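Local coordinates for FeeM (Uncultured bacterium, PDB 2G0B), which is an N-acyl amino acid synthase that probably transfers a fatty acyl chain from acyl carrier protein to tyrosine, forming long-chain N-acyl-tyrosines, at residues 48-52 with 63-68; 99-103 with 119-124. All coordinates share one frame. Numbering follows the deposited sequence.

Contact 1: 48-52 with 63-68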
loop_
_atom_site.group_PDB
_atom_site.type_symbol
_atom_site.label_atom_id
_atom_site.label_comp_id
_atom_site.label_asym_id
_atom_site.label_seq_id
_atom_site.Cartn_x
_atom_site.Cartn_y
_atom_site.Cartn_z
ATOM N N SER A 48 -9.624 5.704 -10.598
ATOM C CA SER A 48 -8.171 5.726 -10.517
ATOM C C SER A 48 -7.572 4.749 -9.491
ATOM O O SER A 48 -6.386 4.837 -9.171
ATOM C CB SER A 48 -7.709 7.137 -10.203
ATOM O OG SER A 48 -8.217 7.547 -8.943
ATOM N N ALA A 49 -8.379 3.819 -8.987
ATOM C CA ALA A 49 -7.902 2.873 -7.984
ATOM C C ALA A 49 -7.826 1.435 -8.515
ATOM O O ALA A 49 -8.484 1.092 -9.496
ATOM C CB ALA A 49 -8.752 2.945 -6.743
ATOM N N THR A 50 -6.997 0.613 -7.867
ATOM C CA THR A 50 -6.814 -0.787 -8.243
ATOM C C THR A 50 -6.507 -1.605 -7.001
ATOM O O THR A 50 -5.606 -1.273 -6.262
ATOM C CB THR A 50 -5.653 -0.921 -9.268
ATOM O OG1 THR A 50 -6.036 -0.322 -10.509
ATOM C CG2 THR A 50 -5.427 -2.375 -9.649
ATOM N N THR A 51 -7.268 -2.672 -6.772
ATOM C CA THR A 51 -7.063 -3.524 -5.602
ATOM C C THR A 51 -6.441 -4.874 -5.979
ATOM O O THR A 51 -6.900 -5.552 -6.901
ATOM C CB THR A 51 -8.395 -3.749 -4.847
ATOM O OG1 THR A 51 -8.942 -2.493 -4.434
ATOM C CG2 THR A 51 -8.157 -4.486 -3.531
ATOM N N PHE A 52 -5.387 -5.249 -5.264
ATOM C CA PHE A 52 -4.762 -6.549 -5.425
ATOM C C PHE A 52 -5.132 -7.431 -4.237
ATOM O O PHE A 52 -5.521 -6.926 -3.179
ATOM C CB PHE A 52 -3.243 -6.410 -5.522
ATOM C CG PHE A 52 -2.788 -5.538 -6.642
ATOM C CD1 PHE A 52 -2.760 -6.013 -7.946
ATOM C CD2 PHE A 52 -2.386 -4.239 -6.402
ATOM C CE1 PHE A 52 -2.336 -5.199 -8.993
ATOM C CE2 PHE A 52 -1.966 -3.422 -7.442
ATOM C CZ PHE A 52 -1.943 -3.902 -8.740
ATOM N N THR A 63 -4.406 -8.120 1.199
ATOM C CA THR A 63 -4.803 -7.194 0.148
ATOM C C THR A 63 -3.973 -5.925 0.161
ATOM O O THR A 63 -3.437 -5.536 1.194
ATOM C CB THR A 63 -6.307 -6.866 0.256
ATOM O OG1 THR A 63 -6.626 -5.805 -0.643
ATOM C CG2 THR A 63 -6.656 -6.284 1.620
ATOM N N ILE A 64 -3.841 -5.310 -1.009
ATOM C CA ILE A 64 -3.180 -4.010 -1.152
ATOM C C ILE A 64 -3.792 -3.269 -2.332
ATOM O O ILE A 64 -4.144 -3.876 -3.334
ATOM C CB ILE A 64 -1.611 -4.170 -1.308
ATOM C CG1 ILE A 64 -0.894 -2.858 -0.999
ATOM C CG2 ILE A 64 -1.224 -4.684 -2.697
ATOM C CD1 ILE A 64 0.561 -3.029 -0.609
ATOM N N SER A 65 -3.976 -1.969 -2.189
ATOM C CA SER A 65 -4.497 -1.167 -3.288
ATOM C C SER A 65 -3.561 -0.026 -3.668
ATOM O O SER A 65 -2.637 0.309 -2.935
ATOM C CB SER A 65 -5.889 -0.622 -2.961
ATOM O OG SER A 65 -6.771 -1.648 -2.552
ATOM N N ILE A 66 -3.807 0.554 -4.830
ATOM C CA ILE A 66 -3.046 1.698 -5.301
ATOM C C ILE A 66 -4.002 2.719 -5.927
ATOM O O ILE A 66 -4.857 2.355 -6.730
ATOM C CB ILE A 66 -1.933 1.244 -6.303
ATOM C CG1 ILE A 66 -1.386 2.431 -7.092
ATOM C CG2 ILE A 66 -2.435 0.165 -7.247
ATOM C CD1 ILE A 66 0.088 2.304 -7.412
ATOM N N ILE A 67 -3.894 3.981 -5.505
ATOM C CA ILE A 67 -4.747 5.045 -6.034
ATOM C C ILE A 67 -3.941 6.024 -6.872
ATOM O O ILE A 67 -2.968 6.598 -6.399
ATOM C CB ILE A 67 -5.451 5.787 -4.892
ATOM C CG1 ILE A 67 -6.051 4.786 -3.902
ATOM C CG2 ILE A 67 -6.525 6.749 -5.445
ATOM C CD1 ILE A 67 -6.624 5.422 -2.669
ATOM N N ASN A 68 -4.350 6.214 -8.119
ATOM C CA ASN A 68 -3.653 7.123 -9.014
ATOM C C ASN A 68 -4.087 8.564 -8.826
ATOM O O ASN A 68 -5.271 8.841 -8.616
ATOM C CB ASN A 68 -3.844 6.696 -10.464
ATOM C CG ASN A 68 -2.769 5.761 -10.928
ATOM O OD1 ASN A 68 -3.044 4.636 -11.345
ATOM N ND2 ASN A 68 -1.524 6.207 -10.842
#
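F52, S48 and I66 lose the most surface where residues 48-52 meet residues 63-68. Strands 49-52 and 63-68, with S48 just ahead of the first, belong to one antiparallel hairpin in the central mixed sheet of an acetyltransferase-clan (GNAT-like) fold; their axes come within 4.6 Å at 164°. F52 forms a hydrogen-bonded pair with I64: F52 N donates to I64 O at 2.7 Å and I64 N returns to F52 O at 3.2 Å. The same carbonyl, F52 O, also accepts T63 OG1 at 3.0 Å. With chi1 at -58° (m), the F52 ring turns back toward T50, against the direction of its own strand, so that its CE2 reaches I66 CG2 at 3.6 Å, while F52 CB lies 3.9 Å from I64 CG2. I66 faces T50 in the next hydrogen-bonded pair, with I66 N to T50 O at 2.9 Å and T50 N to I66 O at 3.0 Å. T50, F52, I64 and I66 thus share one face of the sheet, where helix 121-133 packs through L123 on F52 and I64.

The opposite face carries A49, T51, S65 and I67 beneath helix 38-44. Here, in a non-hydrogen-bonded pair, T51 OG1 and S65 OG lie 3.0 Å apart in a hydrogen bond. S48 ends the ladder: its O accepts N68 N at 2.7 Å with a nearly straight angle of 173°, and S48 OG adds a weak bond to N68 O at 3.2 Å. Main-chain bonding therefore fixes the register, while the faces differ: the F52 side is largely apolar and brings I64 to the bound N-dodecanoyl-L-tyrosine, whereas the other buries a hydroxyl pair under a helix.

Contact 2: 99-103 with 119-124; sequences QFAMD and EAASLF. With NLT (N-dodecanoyl-L-tyrosine), chain I.
Residues 99-102 end a strand, and residues 121-124 form the first turn of a helix with A120 as N-cap; F124 N bonds to A120 O at 3.0 Å. The nearest CA atoms, of M102 and A120, are 8.1 Å apart, and no hydrogen bond joins the segments. Q99 (phi/psi 55/42) is in the left-handed helical region, interrupting the strand where its amides meet the ligand, consistent with the bulge of GNAT folds; F100 (-79/123), A101 (-154/143) and M102 (-129/142) are extended. CA-to-CB bonds of F100 and M102 point toward the helix start, that of A101 away.

F100 (chi1 171°, t; chi2 49°) places CE1 3.6 Å from A120 CB and 4.4 Å from L123 CD1. Its CZ meets F124 CZ (F124 chi1 -69°, m) at 4.0 Å; the rings are oblique, centroids 5.4 Å apart, planes at 54°. M102 (chi1 -49°, m; chi2 -101°, between wells; chi3 -68°, m) brings SD to 3.8 Å from A120 CB and CE to 3.8 Å from E119 O.

Q99 N donates to carboxylate atom O of the product N-dodecanoyl-L-tyrosine (NLT) at 3.1 Å. The weak F100 N to NLT OL bond, 3.3 Å, is consistent with how this strand meets the acyl carbonyl in GNAT-type acyltransferases. NLT C8 lies over one face of F124, 3.7 Å from its CD2. Main-chain amides thus contribute to holding the head, together with Y29, N144, S142 and P171, while F100 and F124 border the lipid tail.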
loop_
_atom_site.group_PDB
_atom_site.type_symbol
_atom_site.label_atom_id
_atom_site.label_comp_id
_atom_site.label_asym_id
_atom_site.label_seq_id
_atom_site.Cartn_x
_atom_site.Cartn_y
_atom_site.Cartn_z
ATOM N N GLN A 99 -4.368 0.876 1.887
ATOM C CA GLN A 99 -5.194 -0.259 2.372
ATOM C C GLN A 99 -4.479 -1.621 2.327
ATOM O O GLN A 99 -5.060 -2.638 1.927
ATOM C CB GLN A 99 -6.562 -0.329 1.657
ATOM C CG GLN A 99 -7.443 0.905 1.814
ATOM C CD GLN A 99 -8.319 0.883 3.069
ATOM O OE1 GLN A 99 -7.940 1.425 4.114
ATOM N NE2 GLN A 99 -9.504 0.300 2.952
ATOM N N PHE A 100 -3.211 -1.617 2.721
ATOM C CA PHE A 100 -2.436 -2.833 2.846
ATOM C C PHE A 100 -2.805 -3.522 4.159
ATOM O O PHE A 100 -2.711 -2.922 5.237
ATOM C CB PHE A 100 -0.943 -2.508 2.799
ATOM C CG PHE A 100 -0.053 -3.668 3.140
ATOM C CD1 PHE A 100 -0.227 -4.898 2.538
ATOM C CD2 PHE A 100 0.977 -3.515 4.046
ATOM C CE1 PHE A 100 0.585 -5.951 2.852
ATOM C CE2 PHE A 100 1.800 -4.571 4.363
ATOM C CZ PHE A 100 1.605 -5.787 3.766
ATOM N N ALA A 101 -3.244 -4.772 4.056
ATOM C CA ALA A 101 -3.675 -5.537 5.215
ATOM C C ALA A 101 -3.521 -7.014 4.963
ATOM O O ALA A 101 -3.714 -7.475 3.848
ATOM C CB ALA A 101 -5.131 -5.208 5.572
ATOM N N MET A 102 -3.125 -7.741 6.007
ATOM C CA MET A 102 -3.018 -9.195 5.977
ATOM C C MET A 102 -3.761 -9.725 7.180
ATOM O O MET A 102 -3.703 -9.129 8.250
ATOM C CB MET A 102 -1.549 -9.646 6.067
ATOM C CG MET A 102 -0.575 -8.958 5.111
ATOM S SD MET A 102 -0.203 -9.958 3.708
ATOM C CE MET A 102 0.728 -11.290 4.439
ATOM N N ASP A 103 -4.460 -10.839 7.014
ATOM C CA ASP A 103 -5.129 -11.500 8.131
ATOM C C ASP A 103 -4.234 -12.619 8.671
ATOM O O ASP A 103 -4.072 -13.662 8.021
ATOM C CB ASP A 103 -6.489 -12.058 7.685
ATOM C CG ASP A 103 -7.331 -12.597 8.852
ATOM O OD1 ASP A 103 -6.935 -12.444 10.034
ATOM O OD2 ASP A 103 -8.416 -13.185 8.674
ATOM N N GLU A 119 6.057 -11.039 3.901
ATOM C CA GLU A 119 5.276 -12.182 3.462
ATOM C C GLU A 119 4.223 -11.704 2.486
ATOM O O GLU A 119 3.388 -12.483 2.029
ATOM C CB GLU A 119 4.651 -12.871 4.660
ATOM C CG GLU A 119 5.664 -13.108 5.759
ATOM C CD GLU A 119 5.040 -13.591 7.035
ATOM O OE1 GLU A 119 4.454 -12.744 7.750
ATOM O OE2 GLU A 119 5.135 -14.825 7.324
ATOM N N ALA A 120 4.271 -10.402 2.185
ATOM C CA ALA A 120 3.435 -9.784 1.166
ATOM C C ALA A 120 4.286 -9.389 -0.051
ATOM O O ALA A 120 3.901 -8.517 -0.844
ATOM C CB ALA A 120 2.743 -8.588 1.725
ATOM N N ALA A 121 5.434 -10.052 -0.195
ATOM C CA ALA A 121 6.363 -9.800 -1.290
ATOM C C ALA A 121 5.703 -9.883 -2.678
ATOM O O ALA A 121 5.990 -9.067 -3.552
ATOM C CB ALA A 121 7.544 -10.752 -1.201
ATOM N N SER A 122 4.810 -10.852 -2.870
ATOM C CA SER A 122 4.158 -11.019 -4.170
ATOM C C SER A 122 3.136 -9.927 -4.421
ATOM O O SER A 122 2.931 -9.537 -5.555
ATOM C CB SER A 122 3.525 -12.403 -4.310
ATOM O OG SER A 122 2.383 -12.514 -3.491
ATOM N N LEU A 123 2.519 -9.415 -3.354
ATOM C CA LEU A 123 1.641 -8.249 -3.466
ATOM C C LEU A 123 2.440 -7.003 -3.867
ATOM O O LEU A 123 1.973 -6.194 -4.662
ATOM C CB LEU A 123 0.905 -7.988 -2.152
ATOM C CG LEU A 123 -0.378 -8.764 -1.842
ATOM C CD1 LEU A 123 -0.868 -8.418 -0.450
ATOM C CD2 LEU A 123 -1.452 -8.492 -2.854
ATOM N N PHE A 124 3.649 -6.867 -3.313
ATOM C CA PHE A 124 4.522 -5.728 -3.609
ATOM C C PHE A 124 5.027 -5.755 -5.041
ATOM O O PHE A 124 5.085 -4.715 -5.697
ATOM C CB PHE A 124 5.711 -5.677 -2.650
ATOM C CG PHE A 124 5.349 -5.339 -1.229
ATOM C CD1 PHE A 124 6.237 -5.621 -0.196
ATOM C CD2 PHE A 124 4.139 -4.732 -0.916
ATOM C CE1 PHE A 124 5.922 -5.315 1.121
ATOM C CE2 PHE A 124 3.820 -4.420 0.407
ATOM C CZ PHE A 124 4.711 -4.711 1.419
HETATM N N NLT I . -1.177 2.741 5.226
HETATM C C1 NLT I . -0.767 1.611 4.637
HETATM O OL NLT I . -1.489 0.636 4.461
HETATM C C2 NLT I . 0.691 1.581 4.203
HETATM C C3 NLT I . 0.883 0.984 2.803
HETATM C C4 NLT I . 2.313 0.454 2.604
HETATM C C5 NLT I . 2.493 -0.166 1.214
HETATM C C6 NLT I . 3.961 -0.379 0.842
HETATM C C7 NLT I . 4.132 -0.650 -0.654
HETATM C C8 NLT I . 5.473 -1.312 -0.947
HETATM C C9 NLT I . 5.716 -1.542 -2.445
HETATM C C10 NLT I . 7.181 -1.237 -2.755
HETATM C C11 NLT I . 7.541 -1.304 -4.239
HETATM C C12 NLT I . 9.061 -1.275 -4.406
HETATM C CA NLT I . -2.501 2.940 5.817
HETATM C CB NLT I . -2.597 4.333 6.432
HETATM C CG NLT I . -2.113 4.340 7.867
HETATM C CD2 NLT I . -2.727 3.540 8.821
HETATM C CE2 NLT I . -2.278 3.552 10.130
HETATM C CZ NLT I . -1.229 4.374 10.489
HETATM C CE1 NLT I . -0.607 5.173 9.538
HETATM C CD1 NLT I . -1.050 5.158 8.226
HETATM O OH NLT I . -0.804 4.386 11.743
HETATM C C NLT I . -3.605 2.838 4.805
HETATM O O NLT I . -3.394 3.285 3.658
HETATM O O2 NLT I . -4.697 2.313 5.140
#

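Overall arrangement
Contact 1 closes before contact 2 opens along the chain, and their centres lie 12 Å apart, each about 8 Å from the centre of the chain. They share one mixed sheet, in which strand 59-68 of contact 1 neighbours strand 94-102 of contact 2. The join is direct: T63 N lies 2.8 Å from A101 O, a probable hydrogen bond, and I64 CD1 packs 3.7 Å from both F100 CD1 and F124 CE2. Contact 1 is part of the antiparallel hairpin; contact 2 packs the start of helix 121-133 against the sheet. I64, F100 and F124 all belong to the ligand pocket, so hairpin, central strand and helix together contribute to its wall.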